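Local coordinates for 3-hydroxyisobutyrate dehydrogenase family protein (Geobacter sulfurreducens, PDB 3PDU), which probably reduces succinic semialdehyde to gamma-hydroxybutyrate with a nicotinamide cofactor, NADP+ being bound in this crystal, as a member of the beta-hydroxyacid dehydrogenase family, at residues Leu82-Asp93 / Ala108-Ala119; Glu263-Ala271 / Phe278-Glu286. One frame throughout, in Å; residues are numbered along the deposited sequence.

Contact 1: Leu82-Asp93 / Ala108-Ala119; sequences LEGIGGGRGYID and AVTARGGRFLEA
Y91 lays CD2 of its ring against the edge of the F116 ring, 3.9 Å from F116 CD1, both side by side on one face of a parallel strand pair. With CG anti to the backbone N (chi1 -173°), the tyrosine ring also reaches V109 CG2 of the connecting helix, and F116 CE1 carries on to D93 CB. On the opposite face I92 CG2 packs on A119 CB at 3.8 Å. Backbone bonds lace 90-93 to 115-119, among them Y91 N to R115 O at 2.8 Å. Nearer the surface, L82 CD2 lies 3.7 Å from A108 CB, while the R112 guanidinium lays one face over L82 O, which sits toward its rim, without a hydrogen bond.

Glycines make the tight joint. G113 ends the helix in a Schellman motif, and G88 N, from the type I' turn G86-R89, donates to G113 O at 2.8 Å. G88 and G113 have positive phi, and there, as at G86, a CB would press on the preceding carbonyl O; at G114 it would collide with I85 CG1. R115, bent at chi3, gives NE to G88 O at 2.9 Å and NH1 to S142.

This is the right-handed beta-alpha-beta crossover of a Rossmann-type domain. Apolar side chains pack the helix against Y91 and the preceding loop; the register rests on the main-chain ladder, and R115 ties turn to strand, its charge probably balanced by D146.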
# COMPACT_ATOMS: atom_id res chain seq x y z
N LEU A 82 -17.90 10.35 -35.75
CA LEU A 82 -17.14 10.34 -36.99
C LEU A 82 -18.04 10.24 -38.23
O LEU A 82 -17.63 10.63 -39.32
CB LEU A 82 -16.12 9.21 -36.99
CG LEU A 82 -15.03 9.23 -35.92
CD1 LEU A 82 -14.13 8.00 -36.10
CD2 LEU A 82 -14.20 10.51 -35.94
N GLU A 83 -19.25 9.73 -38.06
CA GLU A 83 -20.18 9.60 -39.18
C GLU A 83 -20.87 10.92 -39.52
O GLU A 83 -21.53 11.04 -40.55
CB GLU A 83 -21.24 8.53 -38.91
CG GLU A 83 -20.68 7.12 -38.73
CD GLU A 83 -21.75 6.04 -38.73
OE1 GLU A 83 -22.95 6.39 -38.84
OE2 GLU A 83 -21.41 4.85 -38.64
N GLY A 84 -20.71 11.92 -38.66
CA GLY A 84 -21.32 13.22 -38.90
C GLY A 84 -20.36 14.40 -38.96
O GLY A 84 -20.62 15.35 -39.69
N ILE A 85 -19.28 14.35 -38.19
CA ILE A 85 -18.36 15.50 -38.12
C ILE A 85 -17.65 15.72 -39.45
O ILE A 85 -17.47 14.79 -40.23
CB ILE A 85 -17.30 15.31 -37.01
CG1 ILE A 85 -16.71 16.67 -36.60
CG2 ILE A 85 -16.21 14.34 -37.45
CD1 ILE A 85 -17.57 17.46 -35.64
N GLY A 86 -17.25 16.96 -39.72
CA GLY A 86 -16.58 17.31 -40.97
C GLY A 86 -16.69 18.80 -41.24
O GLY A 86 -17.22 19.54 -40.41
N GLY A 87 -16.17 19.23 -42.39
CA GLY A 87 -16.31 20.60 -42.84
C GLY A 87 -15.92 21.67 -41.84
O GLY A 87 -16.51 22.75 -41.82
N GLY A 88 -14.92 21.39 -41.01
CA GLY A 88 -14.46 22.36 -40.03
C GLY A 88 -15.25 22.38 -38.73
O GLY A 88 -14.94 23.15 -37.81
N ARG A 89 -16.29 21.55 -38.64
CA ARG A 89 -17.11 21.56 -37.43
C ARG A 89 -16.30 21.01 -36.26
O ARG A 89 -15.43 20.16 -36.44
CB ARG A 89 -18.41 20.78 -37.64
CG ARG A 89 -19.32 21.42 -38.69
CD ARG A 89 -20.64 20.69 -38.79
NE ARG A 89 -20.51 19.36 -39.36
CZ ARG A 89 -20.33 19.12 -40.66
NH1 ARG A 89 -20.23 20.12 -41.52
NH2 ARG A 89 -20.23 17.87 -41.09
N GLY A 90 -16.58 21.50 -35.06
CA GLY A 90 -15.75 21.17 -33.91
C GLY A 90 -16.33 20.13 -32.97
O GLY A 90 -17.54 20.04 -32.78
N TYR A 91 -15.44 19.36 -32.35
CA TYR A 91 -15.84 18.40 -31.33
C TYR A 91 -14.99 18.67 -30.10
O TYR A 91 -13.76 18.66 -30.19
CB TYR A 91 -15.63 16.97 -31.83
CG TYR A 91 -16.17 15.90 -30.91
CD1 TYR A 91 -17.51 15.88 -30.57
CD2 TYR A 91 -15.35 14.91 -30.38
CE1 TYR A 91 -18.03 14.92 -29.73
CE2 TYR A 91 -15.85 13.92 -29.53
CZ TYR A 91 -17.20 13.94 -29.21
OH TYR A 91 -17.74 12.99 -28.38
N ILE A 92 -15.63 18.97 -28.97
CA ILE A 92 -14.92 19.28 -27.74
C ILE A 92 -15.29 18.23 -26.71
O ILE A 92 -16.40 18.22 -26.20
CB ILE A 92 -15.29 20.68 -27.19
CG1 ILE A 92 -14.98 21.76 -28.23
CG2 ILE A 92 -14.58 20.95 -25.87
CD1 ILE A 92 -15.35 23.17 -27.79
N ASP A 93 -14.37 17.32 -26.44
CA ASP A 93 -14.67 16.25 -25.50
C ASP A 93 -14.22 16.66 -24.11
O ASP A 93 -13.02 16.84 -23.85
CB ASP A 93 -14.01 14.93 -25.94
CG ASP A 93 -14.61 13.70 -25.24
OD1 ASP A 93 -15.39 13.87 -24.28
OD2 ASP A 93 -14.31 12.57 -25.66
N ALA A 108 -8.76 10.98 -35.25
CA ALA A 108 -9.86 10.51 -36.09
C ALA A 108 -10.75 11.66 -36.57
O ALA A 108 -11.09 11.73 -37.76
CB ALA A 108 -10.68 9.48 -35.35
N VAL A 109 -11.13 12.54 -35.65
CA VAL A 109 -11.97 13.67 -35.99
C VAL A 109 -11.27 14.56 -37.02
O VAL A 109 -11.87 15.00 -38.00
CB VAL A 109 -12.29 14.51 -34.75
CG1 VAL A 109 -12.82 15.89 -35.14
CG2 VAL A 109 -13.26 13.77 -33.84
N THR A 110 -9.99 14.80 -36.78
CA THR A 110 -9.20 15.64 -37.68
C THR A 110 -9.13 15.03 -39.09
O THR A 110 -9.19 15.75 -40.09
CB THR A 110 -7.77 15.86 -37.15
OG1 THR A 110 -7.83 16.47 -35.86
CG2 THR A 110 -6.99 16.78 -38.09
N ALA A 111 -9.02 13.71 -39.16
CA ALA A 111 -8.92 13.04 -40.45
C ALA A 111 -10.24 13.12 -41.22
O ALA A 111 -10.25 12.98 -42.44
CB ALA A 111 -8.47 11.60 -40.28
N ARG A 112 -11.34 13.34 -40.51
CA ARG A 112 -12.65 13.51 -41.14
C ARG A 112 -12.89 14.97 -41.50
O ARG A 112 -13.94 15.31 -42.03
CB ARG A 112 -13.77 13.03 -40.21
CG ARG A 112 -13.78 11.54 -39.96
CD ARG A 112 -14.56 10.79 -41.03
NE ARG A 112 -14.89 9.44 -40.60
CZ ARG A 112 -15.78 8.65 -41.19
NH1 ARG A 112 -16.45 9.07 -42.25
NH2 ARG A 112 -16.01 7.43 -40.71
N GLY A 113 -11.93 15.83 -41.20
CA GLY A 113 -12.06 17.24 -41.51
C GLY A 113 -12.71 18.07 -40.42
O GLY A 113 -13.13 19.20 -40.67
N GLY A 114 -12.81 17.51 -39.22
CA GLY A 114 -13.36 18.25 -38.09
C GLY A 114 -12.23 18.90 -37.31
O GLY A 114 -11.07 18.67 -37.61
N ARG A 115 -12.57 19.74 -36.34
CA ARG A 115 -11.56 20.23 -35.40
C ARG A 115 -11.82 19.61 -34.03
O ARG A 115 -12.98 19.42 -33.66
CB ARG A 115 -11.60 21.76 -35.30
CG ARG A 115 -11.26 22.47 -36.61
CD ARG A 115 -11.40 23.99 -36.47
NE ARG A 115 -12.79 24.38 -36.27
CZ ARG A 115 -13.16 25.53 -35.71
NH1 ARG A 115 -12.25 26.39 -35.29
NH2 ARG A 115 -14.45 25.82 -35.56
N PHE A 116 -10.75 19.30 -33.31
CA PHE A 116 -10.86 18.63 -32.01
C PHE A 116 -10.16 19.40 -30.90
O PHE A 116 -9.04 19.91 -31.06
CB PHE A 116 -10.31 17.19 -32.04
CG PHE A 116 -10.40 16.50 -30.69
CD1 PHE A 116 -11.61 16.02 -30.23
CD2 PHE A 116 -9.27 16.37 -29.88
CE1 PHE A 116 -11.71 15.40 -28.98
CE2 PHE A 116 -9.35 15.74 -28.65
CZ PHE A 116 -10.58 15.27 -28.19
N LEU A 117 -10.83 19.46 -29.76
CA LEU A 117 -10.25 20.02 -28.55
C LEU A 117 -10.67 19.13 -27.39
O LEU A 117 -11.83 18.75 -27.31
CB LEU A 117 -10.82 21.42 -28.33
CG LEU A 117 -10.26 22.27 -27.19
CD1 LEU A 117 -8.88 22.79 -27.57
CD2 LEU A 117 -11.21 23.43 -26.90
N GLU A 118 -9.74 18.78 -26.51
CA GLU A 118 -10.14 18.10 -25.28
C GLU A 118 -10.28 19.20 -24.24
O GLU A 118 -9.54 20.19 -24.28
CB GLU A 118 -9.11 17.05 -24.85
CG GLU A 118 -7.76 17.62 -24.40
CD GLU A 118 -6.80 16.56 -23.88
OE1 GLU A 118 -7.19 15.37 -23.81
OE2 GLU A 118 -5.64 16.90 -23.55
N ALA A 119 -11.25 19.07 -23.35
CA ALA A 119 -11.42 20.08 -22.31
C ALA A 119 -12.04 19.51 -21.04
O ALA A 119 -13.14 19.93 -20.64
CB ALA A 119 -12.24 21.26 -22.85
O HOH W 1 -16.27 14.33 -43.29
O HOH W 2 -14.95 17.52 -44.16

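Contact 2: Glu263-Ala271 / Phe278-Glu286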
# COMPACT_ATOMS: atom_id res chain seq x y z
N GLU A 263 -6.98 1.03 -4.81
CA GLU A 263 -7.54 -0.21 -4.26
C GLU A 263 -8.58 0.04 -3.17
O GLU A 263 -9.55 -0.72 -3.06
CB GLU A 263 -6.44 -1.17 -3.76
CG GLU A 263 -5.39 -1.48 -4.81
CD GLU A 263 -5.97 -2.06 -6.09
OE1 GLU A 263 -6.74 -3.05 -6.01
OE2 GLU A 263 -5.67 -1.53 -7.19
N SER A 264 -8.42 1.09 -2.37
CA SER A 264 -9.45 1.39 -1.37
C SER A 264 -10.76 1.77 -2.04
O SER A 264 -11.84 1.37 -1.58
CB SER A 264 -9.01 2.49 -0.40
OG SER A 264 -7.97 2.00 0.43
N PHE A 265 -10.68 2.53 -3.13
CA PHE A 265 -11.89 2.88 -3.88
C PHE A 265 -12.52 1.66 -4.55
O PHE A 265 -13.74 1.58 -4.69
CB PHE A 265 -11.63 3.99 -4.89
CG PHE A 265 -11.72 5.36 -4.29
CD1 PHE A 265 -12.97 5.94 -4.05
CD2 PHE A 265 -10.58 6.06 -3.92
CE1 PHE A 265 -13.07 7.19 -3.48
CE2 PHE A 265 -10.68 7.33 -3.35
CZ PHE A 265 -11.92 7.89 -3.13
N LYS A 266 -11.68 0.71 -4.97
CA LYS A 266 -12.22 -0.55 -5.48
C LYS A 266 -12.97 -1.29 -4.39
O LYS A 266 -14.02 -1.88 -4.66
CB LYS A 266 -11.13 -1.44 -6.10
CG LYS A 266 -10.56 -0.90 -7.41
CD LYS A 266 -9.47 -1.86 -7.95
CE LYS A 266 -8.62 -1.21 -9.06
NZ LYS A 266 -7.43 -2.09 -9.38
N ARG A 267 -12.46 -1.27 -3.16
CA ARG A 267 -13.18 -1.91 -2.05
C ARG A 267 -14.55 -1.28 -1.88
O ARG A 267 -15.54 -1.98 -1.63
CB ARG A 267 -12.40 -1.83 -0.73
CG ARG A 267 -11.14 -2.69 -0.65
CD ARG A 267 -10.49 -2.63 0.75
NE ARG A 267 -9.77 -1.37 0.99
CZ ARG A 267 -9.57 -0.84 2.19
NH1 ARG A 267 -10.04 -1.45 3.28
NH2 ARG A 267 -8.90 0.30 2.32
N ALA A 268 -14.61 0.05 -1.97
CA ALA A 268 -15.88 0.75 -1.80
C ALA A 268 -16.88 0.41 -2.91
O ALA A 268 -18.08 0.26 -2.64
CB ALA A 268 -15.67 2.26 -1.70
N ARG A 269 -16.41 0.32 -4.15
CA ARG A 269 -17.23 -0.21 -5.24
C ARG A 269 -17.75 -1.60 -4.91
O ARG A 269 -18.93 -1.88 -5.06
CB ARG A 269 -16.45 -0.30 -6.55
CG ARG A 269 -16.24 1.01 -7.25
CD ARG A 269 -15.57 0.80 -8.61
NE ARG A 269 -16.53 0.58 -9.69
CZ ARG A 269 -16.37 1.00 -10.94
NH1 ARG A 269 -15.27 1.68 -11.30
NH2 ARG A 269 -17.31 0.75 -11.85
N ALA A 270 -16.85 -2.49 -4.48
CA ALA A 270 -17.24 -3.87 -4.20
C ALA A 270 -18.31 -3.93 -3.12
O ALA A 270 -19.20 -4.78 -3.16
CB ALA A 270 -16.02 -4.71 -3.79
N ALA A 271 -18.24 -3.00 -2.17
CA ALA A 271 -19.18 -2.99 -1.06
C ALA A 271 -20.50 -2.30 -1.39
O ALA A 271 -21.36 -2.15 -0.52
CB ALA A 271 -18.53 -2.36 0.18
N PHE A 278 -18.17 10.12 -4.08
CA PHE A 278 -16.87 9.51 -3.80
C PHE A 278 -16.44 9.58 -2.34
O PHE A 278 -15.58 8.80 -1.91
CB PHE A 278 -15.76 9.99 -4.77
CG PHE A 278 -15.19 11.35 -4.45
CD1 PHE A 278 -13.85 11.48 -4.07
CD2 PHE A 278 -15.95 12.51 -4.61
CE1 PHE A 278 -13.29 12.73 -3.82
CE2 PHE A 278 -15.39 13.78 -4.35
CZ PHE A 278 -14.06 13.88 -3.95
N ALA A 279 -17.03 10.49 -1.57
CA ALA A 279 -16.73 10.54 -0.14
C ALA A 279 -17.13 9.23 0.56
O ALA A 279 -16.65 8.92 1.65
CB ALA A 279 -17.44 11.74 0.53
N ALA A 280 -18.00 8.47 -0.09
CA ALA A 280 -18.49 7.23 0.49
C ALA A 280 -17.40 6.15 0.63
O ALA A 280 -17.66 5.09 1.18
CB ALA A 280 -19.67 6.70 -0.32
N VAL A 281 -16.19 6.42 0.14
CA VAL A 281 -15.09 5.51 0.42
C VAL A 281 -14.93 5.38 1.94
O VAL A 281 -14.44 4.38 2.44
CB VAL A 281 -13.76 5.98 -0.23
CG1 VAL A 281 -13.27 7.28 0.41
CG2 VAL A 281 -12.70 4.89 -0.13
N PHE A 282 -15.36 6.40 2.67
CA PHE A 282 -15.34 6.35 4.13
C PHE A 282 -16.03 5.10 4.67
O PHE A 282 -15.67 4.57 5.71
CB PHE A 282 -16.01 7.61 4.67
CG PHE A 282 -16.07 7.67 6.17
CD1 PHE A 282 -14.91 7.81 6.92
CD2 PHE A 282 -17.30 7.66 6.82
CE1 PHE A 282 -14.98 7.90 8.30
CE2 PHE A 282 -17.37 7.75 8.20
CZ PHE A 282 -16.21 7.87 8.94
N ARG A 283 -17.04 4.63 3.95
CA ARG A 283 -17.82 3.49 4.42
C ARG A 283 -17.04 2.17 4.43
O ARG A 283 -17.47 1.21 5.06
CB ARG A 283 -19.13 3.36 3.63
CG ARG A 283 -20.06 4.54 3.89
CD ARG A 283 -21.33 4.45 3.08
NE ARG A 283 -22.30 3.56 3.70
CZ ARG A 283 -23.56 3.45 3.30
NH1 ARG A 283 -24.00 4.17 2.28
NH2 ARG A 283 -24.38 2.61 3.93
N VAL A 284 -15.89 2.12 3.77
CA VAL A 284 -15.04 0.94 3.86
C VAL A 284 -13.76 1.23 4.65
O VAL A 284 -12.96 0.33 4.86
CB VAL A 284 -14.69 0.31 2.49
CG1 VAL A 284 -15.96 -0.11 1.75
CG2 VAL A 284 -13.83 1.26 1.63
N LEU A 285 -13.57 2.48 5.06
CA LEU A 285 -12.43 2.85 5.88
C LEU A 285 -12.77 2.75 7.38
O LEU A 285 -11.98 2.26 8.19
CB LEU A 285 -11.94 4.26 5.53
CG LEU A 285 -11.45 4.46 4.09
CD1 LEU A 285 -11.14 5.92 3.83
CD2 LEU A 285 -10.23 3.58 3.78
N GLU A 286 -13.97 3.23 7.74
CA GLU A 286 -14.49 3.05 9.09
C GLU A 286 -15.14 1.69 9.13
O GLU A 286 -15.60 1.21 8.11
CB GLU A 286 -15.51 4.14 9.42
CG GLU A 286 -16.10 4.05 10.81
CD GLU A 286 -16.81 5.33 11.22
OE1 GLU A 286 -17.96 5.54 10.76
OE2 GLU A 286 -16.24 6.10 12.02
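F265 reaches across from helix 256-270 and lies against V281, the two side chains crossing at about a right angle. Its CB starts out along the flank of the helix, and only the ring comes near the other segment. CD1 passes 3.9 Å from V281 CB; next along, CE1 comes to 3.5 Å from the same V281 CB and meets F278 O near the ring plane at 3.4 Å. At the tip, CZ touches V281 CG1 and approaches the F278 ring at its edge. Over the middle of one face sits V281 CG2, 4.1 Å from the F265 ring centroid in a CH-pi contact. That methyl is put there by chi1 of 67°, which sets V281 CG2 anti to the backbone N. An alanine at F265 is likely to open a gap beside V281 and F278 and to deprive the V281 methyl of its aromatic face.

Farther along, A268 is small enough to let the backbones close to 5.3 Å between its CA and that of V281. V284 spreads its two methyls over the helix, CG1 lying 3.8 Å from A271 CB and CG2 near S264 O and A268 CB. R267 bends at chi3 so that NH2 donates to S264 OG within the guanidinium plane at 2.7 Å, a nearly straight bond (162°); the same NH2 also brushes L285 CD2. No hydrogen bond joins the segments, so shape and apolar contact hold them. On another flank, E263 and, more weakly, K266 bond to a second subunit, and L285 O to Q253 of a third.

The 3-10 turn 278-281 and the weakly bonded helical turn about 282-285 thus lie against helix 256-270, with F265 also touching helices 166-194 and 234-251 and F278 reaching helix 214-225.

How the contacts relate
Contact 1 and contact 2 lie on opposite sides of the chain's centre, their own centres 38 Å apart and their nearest atoms about 18 Å apart, so they do not touch. They follow one another along the chain, contact 1 in the N-terminal nucleotide-binding domain and contact 2 in the helical C-terminal part. The bound NADP lies near one residue of each: the side chain of D93 comes within about 8 Å of it from contact 1, that of F278 within about 7 Å from contact 2. At these distances neither side chain touches the cofactor. They differ in setting too, since other subunits approach contact 2 but none touches contact 1.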